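Local coordinates for 4-phosphoerythronate dehydrogenase (Lactobacillus jensenii, PDB 4PRK), which catalyses the NAD-dependent interconversion of pyruvate and D-lactate, as a D-lactate dehydrogenase of the D-isomer-specific 2-hydroxyacid dehydrogenase family, at the interface of chains A and B and the interface of chains A and C. Sequence-based numbering; all coordinates share one arbitrary frame. Chains: chain A/B/C, 4-phosphoerythronate dehydrogenase.

Contact 1: the interface of chains A and B. Residues chain A 10-11, 269, 296, 298-299, 304; chain B 124, 135-137, 139-140.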
loop_
_atom_site.group_PDB
_atom_site.type_symbol
_atom_site.label_atom_id
_atom_site.label_comp_id
_atom_site.label_asym_id
_atom_site.label_seq_id
_atom_site.Cartn_x
_atom_site.Cartn_y
_atom_site.Cartn_z
ATOM N N GLU A 10 17.750 -30.641 2.689
ATOM C CA GLU A 10 18.381 -30.425 1.412
ATOM C C GLU A 10 18.551 -28.899 1.061
ATOM O O GLU A 10 19.585 -28.451 0.586
ATOM C CB GLU A 10 17.485 -31.110 0.394
ATOM C CG GLU A 10 17.909 -30.901 -1.040
ATOM C CD GLU A 10 17.031 -31.645 -2.019
ATOM O OE1 GLU A 10 15.866 -31.932 -1.674
ATOM O OE2 GLU A 10 17.521 -31.914 -3.148
ATOM N N SER A 11 17.519 -28.109 1.315
ATOM C CA SER A 11 17.563 -26.687 1.091
ATOM C C SER A 11 18.590 -26.114 2.048
ATOM O O SER A 11 19.383 -25.253 1.650
ATOM C CB SER A 11 16.139 -26.056 1.277
ATOM O OG SER A 11 15.221 -26.517 0.250
ATOM N N PHE A 269 5.263 -34.655 5.480
ATOM C CA PHE A 269 6.708 -34.798 5.524
ATOM C C PHE A 269 7.239 -36.216 5.243
ATOM O O PHE A 269 8.405 -36.473 5.467
ATOM C CB PHE A 269 7.277 -34.186 6.808
ATOM C CG PHE A 269 6.892 -32.748 6.987
ATOM C CD1 PHE A 269 7.089 -31.840 5.955
ATOM C CD2 PHE A 269 6.291 -32.318 8.136
ATOM C CE1 PHE A 269 6.743 -30.529 6.087
ATOM C CE2 PHE A 269 5.908 -31.003 8.272
ATOM C CZ PHE A 269 6.127 -30.110 7.240
ATOM N N SER A 296 3.674 -26.429 4.034
ATOM C CA SER A 296 4.760 -25.767 3.399
ATOM C C SER A 296 4.592 -24.230 3.363
ATOM O O SER A 296 5.289 -23.527 2.565
ATOM C CB SER A 296 4.911 -26.360 1.986
ATOM O OG SER A 296 3.722 -26.185 1.159
ATOM N N TYR A 298 5.669 -22.112 5.298
ATOM C CA TYR A 298 6.972 -21.563 5.688
ATOM C C TYR A 298 8.054 -21.695 4.607
ATOM O O TYR A 298 9.103 -21.078 4.736
ATOM C CB TYR A 298 7.498 -22.283 6.959
ATOM C CG TYR A 298 8.120 -23.620 6.552
ATOM C CD1 TYR A 298 7.342 -24.757 6.359
ATOM C CD2 TYR A 298 9.477 -23.717 6.285
ATOM C CE1 TYR A 298 7.907 -25.943 5.937
ATOM C CE2 TYR A 298 10.045 -24.897 5.840
ATOM C CZ TYR A 298 9.266 -25.997 5.659
ATOM O OH TYR A 298 9.864 -27.152 5.191
ATOM N N PHE A 299 7.845 -22.490 3.562
ATOM C CA PHE A 299 8.986 -23.046 2.829
ATOM C C PHE A 299 9.425 -22.092 1.707
ATOM O O PHE A 299 9.088 -22.319 0.499
ATOM C CB PHE A 299 8.585 -24.443 2.302
ATOM C CG PHE A 299 9.699 -25.216 1.643
ATOM C CD1 PHE A 299 10.978 -25.243 2.185
ATOM C CD2 PHE A 299 9.444 -25.980 0.521
ATOM C CE1 PHE A 299 11.985 -25.953 1.562
ATOM C CE2 PHE A 299 10.445 -26.711 -0.088
ATOM C CZ PHE A 299 11.715 -26.703 0.452
ATOM N N VAL A 304 14.254 -20.747 5.252
ATOM C CA VAL A 304 15.240 -21.796 5.440
ATOM C C VAL A 304 16.573 -21.133 5.859
ATOM O O VAL A 304 17.215 -21.572 6.794
ATOM C CB VAL A 304 15.369 -22.649 4.178
ATOM C CG1 VAL A 304 16.599 -23.576 4.234
ATOM C CG2 VAL A 304 14.103 -23.448 4.003
ATOM N N PHE B 124 2.994 -29.234 -5.657
ATOM C CA PHE B 124 2.834 -29.954 -4.402
ATOM C C PHE B 124 1.705 -30.956 -4.490
ATOM O O PHE B 124 1.839 -32.059 -3.987
ATOM C CB PHE B 124 2.523 -29.003 -3.274
ATOM C CG PHE B 124 3.757 -28.437 -2.594
ATOM C CD1 PHE B 124 4.535 -29.243 -1.804
ATOM C CD2 PHE B 124 4.087 -27.086 -2.730
ATOM C CE1 PHE B 124 5.644 -28.744 -1.146
ATOM C CE2 PHE B 124 5.193 -26.563 -2.075
ATOM C CZ PHE B 124 5.958 -27.395 -1.261
ATOM N N ASN B 135 8.969 -31.818 1.562
ATOM C CA ASN B 135 9.297 -30.473 1.129
ATOM C C ASN B 135 10.646 -30.529 0.453
ATOM O O ASN B 135 11.618 -30.102 1.031
ATOM C CB ASN B 135 9.384 -29.554 2.340
ATOM C CG ASN B 135 8.053 -29.326 2.968
ATOM O OD1 ASN B 135 7.012 -29.782 2.446
ATOM N ND2 ASN B 135 8.038 -28.557 4.045
ATOM N N PRO B 136 10.701 -31.079 -0.768
ATOM C CA PRO B 136 11.955 -31.122 -1.508
ATOM C C PRO B 136 12.375 -29.730 -1.973
ATOM O O PRO B 136 11.527 -28.865 -2.246
ATOM C CB PRO B 136 11.602 -31.974 -2.731
ATOM C CG PRO B 136 10.185 -31.671 -2.970
ATOM C CD PRO B 136 9.554 -31.429 -1.615
ATOM N N ASP B 137 13.676 -29.529 -2.095
ATOM C CA ASP B 137 14.190 -28.235 -2.444
ATOM C C ASP B 137 13.681 -27.712 -3.782
ATOM O O ASP B 137 13.566 -26.499 -3.964
ATOM C CB ASP B 137 15.692 -28.282 -2.441
ATOM C CG ASP B 137 16.301 -26.926 -2.750
ATOM O OD1 ASP B 137 16.418 -26.062 -1.834
ATOM O OD2 ASP B 137 16.614 -26.753 -3.945
ATOM N N LEU B 139 10.704 -27.774 -4.825
ATOM C CA LEU B 139 9.458 -27.031 -4.538
ATOM C C LEU B 139 9.612 -25.844 -3.568
ATOM O O LEU B 139 8.613 -25.289 -3.127
ATOM C CB LEU B 139 8.380 -27.986 -4.049
ATOM C CG LEU B 139 8.118 -29.130 -5.028
ATOM C CD1 LEU B 139 6.914 -29.973 -4.633
ATOM C CD2 LEU B 139 7.937 -28.566 -6.422
ATOM N N ILE B 140 10.847 -25.422 -3.257
ATOM C CA ILE B 140 11.028 -24.173 -2.481
ATOM C C ILE B 140 10.528 -22.932 -3.223
ATOM O O ILE B 140 10.596 -22.824 -4.435
ATOM C CB ILE B 140 12.482 -24.004 -2.061
ATOM C CG1 ILE B 140 12.567 -23.102 -0.817
ATOM C CG2 ILE B 140 13.323 -23.504 -3.237
ATOM C CD1 ILE B 140 13.875 -23.186 -0.061
HETATM O O HOH W 1 7.511 -23.839 -1.044
#

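Contact 2: the interface of chains A and B. Residues chain A 281, 292-294, 296; chain B 121, 124, 128, 133, 135.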
loop_
_atom_site.group_PDB
_atom_site.type_symbol
_atom_site.label_atom_id
_atom_site.label_comp_id
_atom_site.label_asym_id
_atom_site.label_seq_id
_atom_site.Cartn_x
_atom_site.Cartn_y
_atom_site.Cartn_z
ATOM N N TYR A 281 -8.251 -36.690 4.453
ATOM C CA TYR A 281 -7.434 -36.053 3.421
ATOM C C TYR A 281 -7.948 -36.371 2.023
ATOM O O TYR A 281 -8.133 -35.464 1.216
ATOM C CB TYR A 281 -5.987 -36.454 3.526
ATOM C CG TYR A 281 -5.203 -35.931 2.369
ATOM C CD1 TYR A 281 -4.758 -34.607 2.363
ATOM C CD2 TYR A 281 -4.978 -36.708 1.240
ATOM C CE1 TYR A 281 -4.089 -34.088 1.270
ATOM C CE2 TYR A 281 -4.288 -36.209 0.148
ATOM C CZ TYR A 281 -3.843 -34.887 0.174
ATOM O OH TYR A 281 -3.152 -34.332 -0.863
ATOM N N VAL A 292 -5.068 -28.278 -0.420
ATOM C CA VAL A 292 -4.267 -28.731 0.716
ATOM C C VAL A 292 -2.826 -28.764 0.309
ATOM O O VAL A 292 -2.518 -29.278 -0.728
ATOM C CB VAL A 292 -4.655 -30.128 1.255
ATOM C CG1 VAL A 292 -3.862 -30.445 2.560
ATOM C CG2 VAL A 292 -6.167 -30.230 1.468
ATOM N N THR A 293 -1.967 -28.175 1.150
ATOM C CA THR A 293 -0.543 -28.209 1.009
ATOM C C THR A 293 0.054 -28.845 2.247
ATOM O O THR A 293 -0.540 -28.786 3.333
ATOM C CB THR A 293 0.049 -26.785 0.841
ATOM O OG1 THR A 293 -0.558 -25.874 1.769
ATOM C CG2 THR A 293 -0.182 -26.293 -0.607
ATOM N N PRO A 294 1.229 -29.461 2.102
ATOM C CA PRO A 294 1.851 -30.209 3.181
ATOM C C PRO A 294 2.656 -29.373 4.129
ATOM O O PRO A 294 3.872 -29.500 4.158
ATOM C CB PRO A 294 2.776 -31.182 2.430
ATOM C CG PRO A 294 3.080 -30.508 1.152
ATOM C CD PRO A 294 2.066 -29.448 0.907
ATOM N N SER A 296 3.674 -26.429 4.034
ATOM C CA SER A 296 4.760 -25.767 3.399
ATOM C C SER A 296 4.592 -24.230 3.363
ATOM O O SER A 296 5.289 -23.527 2.565
ATOM C CB SER A 296 4.911 -26.360 1.986
ATOM O OG SER A 296 3.722 -26.185 1.159
ATOM N N ILE B 121 1.819 -24.712 -5.787
ATOM C CA ILE B 121 0.839 -25.449 -5.028
ATOM C C ILE B 121 0.422 -26.635 -5.854
ATOM O O ILE B 121 0.198 -27.691 -5.298
ATOM C CB ILE B 121 -0.341 -24.540 -4.602
ATOM C CG1 ILE B 121 0.191 -23.552 -3.553
ATOM C CG2 ILE B 121 -1.523 -25.357 -4.051
ATOM C CD1 ILE B 121 -0.754 -22.412 -3.225
ATOM N N PHE B 124 2.994 -29.234 -5.657
ATOM C CA PHE B 124 2.834 -29.954 -4.402
ATOM C C PHE B 124 1.705 -30.956 -4.490
ATOM O O PHE B 124 1.839 -32.059 -3.987
ATOM C CB PHE B 124 2.523 -29.003 -3.274
ATOM C CG PHE B 124 3.757 -28.437 -2.594
ATOM C CD1 PHE B 124 4.535 -29.243 -1.804
ATOM C CD2 PHE B 124 4.087 -27.086 -2.730
ATOM C CE1 PHE B 124 5.644 -28.744 -1.146
ATOM C CE2 PHE B 124 5.193 -26.563 -2.075
ATOM C CZ PHE B 124 5.958 -27.395 -1.261
ATOM N N MET B 128 1.696 -34.984 -4.009
ATOM C CA MET B 128 0.908 -35.552 -2.924
ATOM C C MET B 128 0.031 -36.658 -3.440
ATOM O O MET B 128 -0.189 -37.635 -2.753
ATOM C CB MET B 128 0.054 -34.466 -2.208
ATOM C CG MET B 128 0.902 -33.497 -1.388
ATOM S SD MET B 128 0.167 -31.873 -1.008
ATOM C CE MET B 128 -0.888 -32.241 0.370
ATOM N N PHE B 133 4.627 -36.293 0.445
ATOM C CA PHE B 133 4.198 -35.147 1.284
ATOM C C PHE B 133 5.413 -34.409 1.861
ATOM O O PHE B 133 5.307 -33.759 2.893
ATOM C CB PHE B 133 3.222 -35.598 2.420
ATOM C CG PHE B 133 1.901 -36.143 1.907
ATOM C CD1 PHE B 133 1.776 -37.485 1.510
ATOM C CD2 PHE B 133 0.786 -35.302 1.754
ATOM C CE1 PHE B 133 0.584 -37.971 1.011
ATOM C CE2 PHE B 133 -0.400 -35.788 1.244
ATOM C CZ PHE B 133 -0.514 -37.134 0.893
ATOM N N ASN B 135 8.969 -31.818 1.562
ATOM C CA ASN B 135 9.297 -30.473 1.129
ATOM C C ASN B 135 10.646 -30.529 0.453
ATOM O O ASN B 135 11.618 -30.102 1.031
ATOM C CB ASN B 135 9.384 -29.554 2.340
ATOM C CG ASN B 135 8.053 -29.326 2.968
ATOM O OD1 ASN B 135 7.012 -29.782 2.446
ATOM N ND2 ASN B 135 8.038 -28.557 4.045
#

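Contact 3: the interface of chains A and C. Residues chain A 100-103, 302, 305-306, 310; chain C 179, 181-182, 184.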
loop_
_atom_site.group_PDB
_atom_site.type_symbol
_atom_site.label_atom_id
_atom_site.label_comp_id
_atom_site.label_asym_id
_atom_site.label_seq_id
_atom_site.Cartn_x
_atom_site.Cartn_y
_atom_site.Cartn_z
ATOM N N VAL A 100 10.475 -16.701 14.909
ATOM C CA VAL A 100 10.017 -15.949 13.748
ATOM C C VAL A 100 10.859 -16.242 12.501
ATOM O O VAL A 100 11.826 -15.542 12.239
ATOM C CB VAL A 100 10.072 -14.439 14.070
ATOM C CG1 VAL A 100 9.737 -13.585 12.868
ATOM C CG2 VAL A 100 9.151 -14.109 15.231
ATOM N N TYR A 101 10.505 -17.302 11.750
ATOM C CA TYR A 101 11.218 -17.678 10.524
ATOM C C TYR A 101 11.122 -16.658 9.383
ATOM O O TYR A 101 12.088 -16.007 9.015
ATOM C CB TYR A 101 10.458 -18.838 9.894
ATOM C CG TYR A 101 10.322 -20.147 10.614
ATOM C CD1 TYR A 101 11.195 -20.537 11.616
ATOM C CD2 TYR A 101 9.335 -21.038 10.227
ATOM C CE1 TYR A 101 11.063 -21.773 12.230
ATOM C CE2 TYR A 101 9.197 -22.271 10.829
ATOM C CZ TYR A 101 10.061 -22.633 11.827
ATOM O OH TYR A 101 9.905 -23.853 12.413
ATOM N N SER A 102 9.894 -16.468 8.909
ATOM C CA SER A 102 9.487 -15.348 8.081
ATOM C C SER A 102 7.974 -15.236 8.143
ATOM O O SER A 102 7.294 -16.016 7.486
ATOM C CB SER A 102 9.961 -15.552 6.639
ATOM O OG SER A 102 9.281 -14.737 5.721
ATOM N N PRO A 103 7.421 -14.286 8.894
ATOM C CA PRO A 103 5.951 -14.251 8.896
ATOM C C PRO A 103 5.343 -14.026 7.515
ATOM O O PRO A 103 4.268 -14.513 7.281
ATOM C CB PRO A 103 5.596 -13.104 9.842
ATOM C CG PRO A 103 6.811 -12.311 10.008
ATOM C CD PRO A 103 7.889 -13.300 9.986
ATOM N N THR A 302 14.019 -17.435 2.226
ATOM C CA THR A 302 14.197 -16.652 3.409
ATOM C C THR A 302 14.008 -17.521 4.657
ATOM O O THR A 302 14.741 -17.366 5.613
ATOM C CB THR A 302 13.208 -15.477 3.434
ATOM O OG1 THR A 302 13.251 -14.794 2.172
ATOM C CG2 THR A 302 13.543 -14.491 4.661
ATOM N N ARG A 305 16.923 -20.028 5.230
ATOM C CA ARG A 305 18.102 -19.311 5.630
ATOM C C ARG A 305 18.022 -18.765 7.073
ATOM O O ARG A 305 18.978 -18.882 7.824
ATOM C CB ARG A 305 18.348 -18.166 4.689
ATOM C CG ARG A 305 19.565 -17.392 5.099
ATOM C CD ARG A 305 19.512 -15.988 4.609
ATOM N NE ARG A 305 18.596 -15.191 5.404
ATOM C CZ ARG A 305 18.337 -13.917 5.143
ATOM N NH1 ARG A 305 17.485 -13.230 5.894
ATOM N NH2 ARG A 305 18.926 -13.329 4.114
ATOM N N ASN A 306 16.890 -18.148 7.434
ATOM C CA ASN A 306 16.719 -17.584 8.750
ATOM C C ASN A 306 16.776 -18.627 9.821
ATOM O O ASN A 306 17.369 -18.387 10.865
ATOM C CB ASN A 306 15.454 -16.745 8.849
ATOM C CG ASN A 306 15.604 -15.423 8.123
ATOM O OD1 ASN A 306 16.714 -15.064 7.655
ATOM N ND2 ASN A 306 14.503 -14.687 7.985
ATOM N N ILE A 310 19.646 -17.337 12.166
ATOM C CA ILE A 310 19.213 -16.819 13.458
ATOM C C ILE A 310 19.679 -17.707 14.639
ATOM O O ILE A 310 20.203 -17.181 15.627
ATOM C CB ILE A 310 17.689 -16.562 13.520
ATOM C CG1 ILE A 310 17.337 -15.389 12.552
ATOM C CG2 ILE A 310 17.276 -16.220 14.954
ATOM C CD1 ILE A 310 15.851 -15.089 12.391
ATOM N N TYR C 179 18.261 -7.999 13.267
ATOM C CA TYR C 179 17.562 -8.324 12.047
ATOM C C TYR C 179 16.078 -8.608 12.361
ATOM O O TYR C 179 15.799 -9.440 13.208
ATOM C CB TYR C 179 18.218 -9.575 11.453
ATOM C CG TYR C 179 17.493 -10.154 10.293
ATOM C CD1 TYR C 179 17.333 -9.434 9.153
ATOM C CD2 TYR C 179 16.971 -11.438 10.346
ATOM C CE1 TYR C 179 16.638 -9.955 8.064
ATOM C CE2 TYR C 179 16.281 -11.972 9.274
ATOM C CZ TYR C 179 16.111 -11.207 8.128
ATOM O OH TYR C 179 15.428 -11.724 7.035
ATOM N N PRO C 181 12.894 -10.041 10.210
ATOM C CA PRO C 181 12.437 -10.456 8.902
ATOM C C PRO C 181 11.115 -9.815 8.482
ATOM O O PRO C 181 10.876 -9.605 7.302
ATOM C CB PRO C 181 12.271 -11.967 9.040
ATOM C CG PRO C 181 12.301 -12.263 10.499
ATOM C CD PRO C 181 12.984 -11.151 11.173
ATOM N N GLU C 182 10.282 -9.485 9.449
ATOM C CA GLU C 182 8.980 -8.913 9.125
ATOM C C GLU C 182 9.004 -7.502 8.551
ATOM O O GLU C 182 8.053 -7.097 7.892
ATOM C CB GLU C 182 8.040 -9.023 10.344
ATOM C CG GLU C 182 8.307 -8.106 11.504
ATOM C CD GLU C 182 7.677 -8.609 12.813
ATOM O OE1 GLU C 182 8.344 -8.461 13.867
ATOM O OE2 GLU C 182 6.521 -9.151 12.812
ATOM N N GLU C 184 11.197 -6.602 6.081
ATOM C CA GLU C 184 11.802 -6.589 4.753
ATOM C C GLU C 184 10.902 -6.303 3.566
ATOM O O GLU C 184 11.399 -5.897 2.533
ATOM C CB GLU C 184 12.565 -7.886 4.506
ATOM C CG GLU C 184 13.763 -7.942 5.481
ATOM C CD GLU C 184 14.840 -8.959 5.148
ATOM O OE1 GLU C 184 14.524 -10.180 5.150
ATOM O OE2 GLU C 184 16.016 -8.518 4.954
#

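Contact 1: the interface of chains A and B
The ring of A:Phe299, its CG anti to the backbone N (chi1 -174°), is the apolar centre of this patch of the two-fold A-B interface of a D-2-hydroxyacid dehydrogenase. Chain B clamps it on both faces: B:Ile140 CG1 lies 3.9 Å from the ring centroid in a CH-pi contact, and B:Asn135 CB covers the opposite face near the rim. The backbone carbonyl B:Pro136 O meets the ring edge in plane. Nearby, A:Ser296 OG sits over a face of B:Phe124, 3.5 Å from CZ, while B:Leu139 CD1 backs the other face. Further out, the B:Asn135 amide meets the A:Tyr298 phenol tip to tip, ND2 donating in the amide plane to OH at 2.6 Å (156° at H). A water ties A:Phe299 O (2.7 Å) to B:Leu139 O (2.8 Å). At the polar rim A:Ser11 OG donates to the anti lone pair of B:Asp137 OD1 at 2.4 Å. The extended A:Glu10 crosses B:Asp137 at about a right angle and accepts its backbone N-H at carboxylate OE1, 3.3 Å away and nearly straight (176° at H), from above the carboxylate plane. An alanine at A:Glu10 would probably loosen the start of 3-10 helix 137-139 of chain B by losing this acceptor and the packing of CG and CD on B:Asp137 CB.

Contact 2: the interface of chains A and B
Two aromatic rings set at a steep angle define one end of this patch. A:Tyr281 and B:Phe133 reach toward each other tip to tip, their planes 79° apart and centroids 5.4 Å apart, an edge-to-face pair in which A:Tyr281 CE2 lies in the plane of the B:Phe133 ring at its edge. The tyrosine arrives from helix 279-285 with CG anti to the backbone N. B:Met128, from helix 121-129, crosses the same tyrosine obliquely. Its chain bends at the thioether (chi3 81°), which turns the methyl CE toward the phenol, 3.3 Å from A:Tyr281 OH, and also toward A:Val292, whose side chain B:Met128 crosses at about a right angle. The sulfur SD packs 3.6 Å from A:Pro294 CD. That proline lies obliquely between B:Met128 and B:Phe124: its CG is 3.5 Å from B:Phe124 CD1, and its CB faces the backbone carbonyl B:Phe133 O at 3.6 Å. At the N-terminal end of the same helix, methyl meets methyl where A:Thr293 CG2 approaches B:Ile121 CG2 at 3.8 Å; the threonine places OG1 in the crowded position between backbone N and carbonyl carbon (chi1 44°), leaving CG2 for the partner. Polar atoms of the two chains come no nearer than packing distance here, so the cohesion is van der Waals and aromatic. The patch seats helix 121-129 of one subunit against the end of strand 290-292, the loop that follows it, and helix 279-285 of its neighbour, and probably helps hold the dimer together.

Contact 3: the interface of chains A and C
C:Tyr179 extends its phenol toward chain A with CG anti to the backbone N (chi1 172°), and A:Arg305 rises from helix 301-319 in the same anti arrangement (chi1 179°) before bending at chi3 (76°), which turns the edge of its guanidinium to A:Asn306 OD1. In this D-2-hydroxyacid dehydrogenase the resulting cluster lies in a two-fold A-C contact of the deposited tetramer; the structure alone does not show whether this contact forms in solution. The guanidinium grips A:Asn306 OD1 side-on with NE and NH1, both in its own plane; the 2.7 Å bond from NH1 falls on a lone pair, whereas NE comes from above the carbonyl plane. A:Asn306 ND2 in turn donates to the backbone carbonyl A:Tyr101 O at 2.9 Å, almost along the C=O axis. With both ends of the amide held, its rotation is fixed and ND2 can also donate across to C:Tyr179 OH at 3.2 Å, in the amide plane. A:Arg305 NH1 lies 2.8 Å from that phenol oxygen, tip to tip, and forms a second hydrogen bond to it. The phenol donates a hydrogen bond to C:Glu184 OE1 (2.6 Å), meeting it from above the carboxylate plane, and this carboxylate is likely to polarise the phenol and to favour the arginine nearby. C:Pro181 packs beside the polar cluster, CG 3.7 Å from A:Val100 CG1. Beyond it, A:Pro103 CG meets C:Glu182 CB at 3.5 Å, the two side chains crossing at about a right angle.

Contact 1 and contact 2 are neighbouring parts of one A-B interface, their C-alpha centres about 10 Å apart, and they share A:Ser296, B:Phe124 and B:Asn135. Helix 121-129 of chain B runs into both, so its placement probably affects both. Contact 3 joins chain A to a different subunit, its C-alpha centre about 16 Å from that of contact 1 and about 22 Å from that of contact 2. Helix 301-319 of chain A borders contact 1 through A:Val304 and contributes more to contact 3. Sharing both interfaces, chain A links B and C within the deposited four-subunit assembly, and each contact has a twin with the chains exchanged.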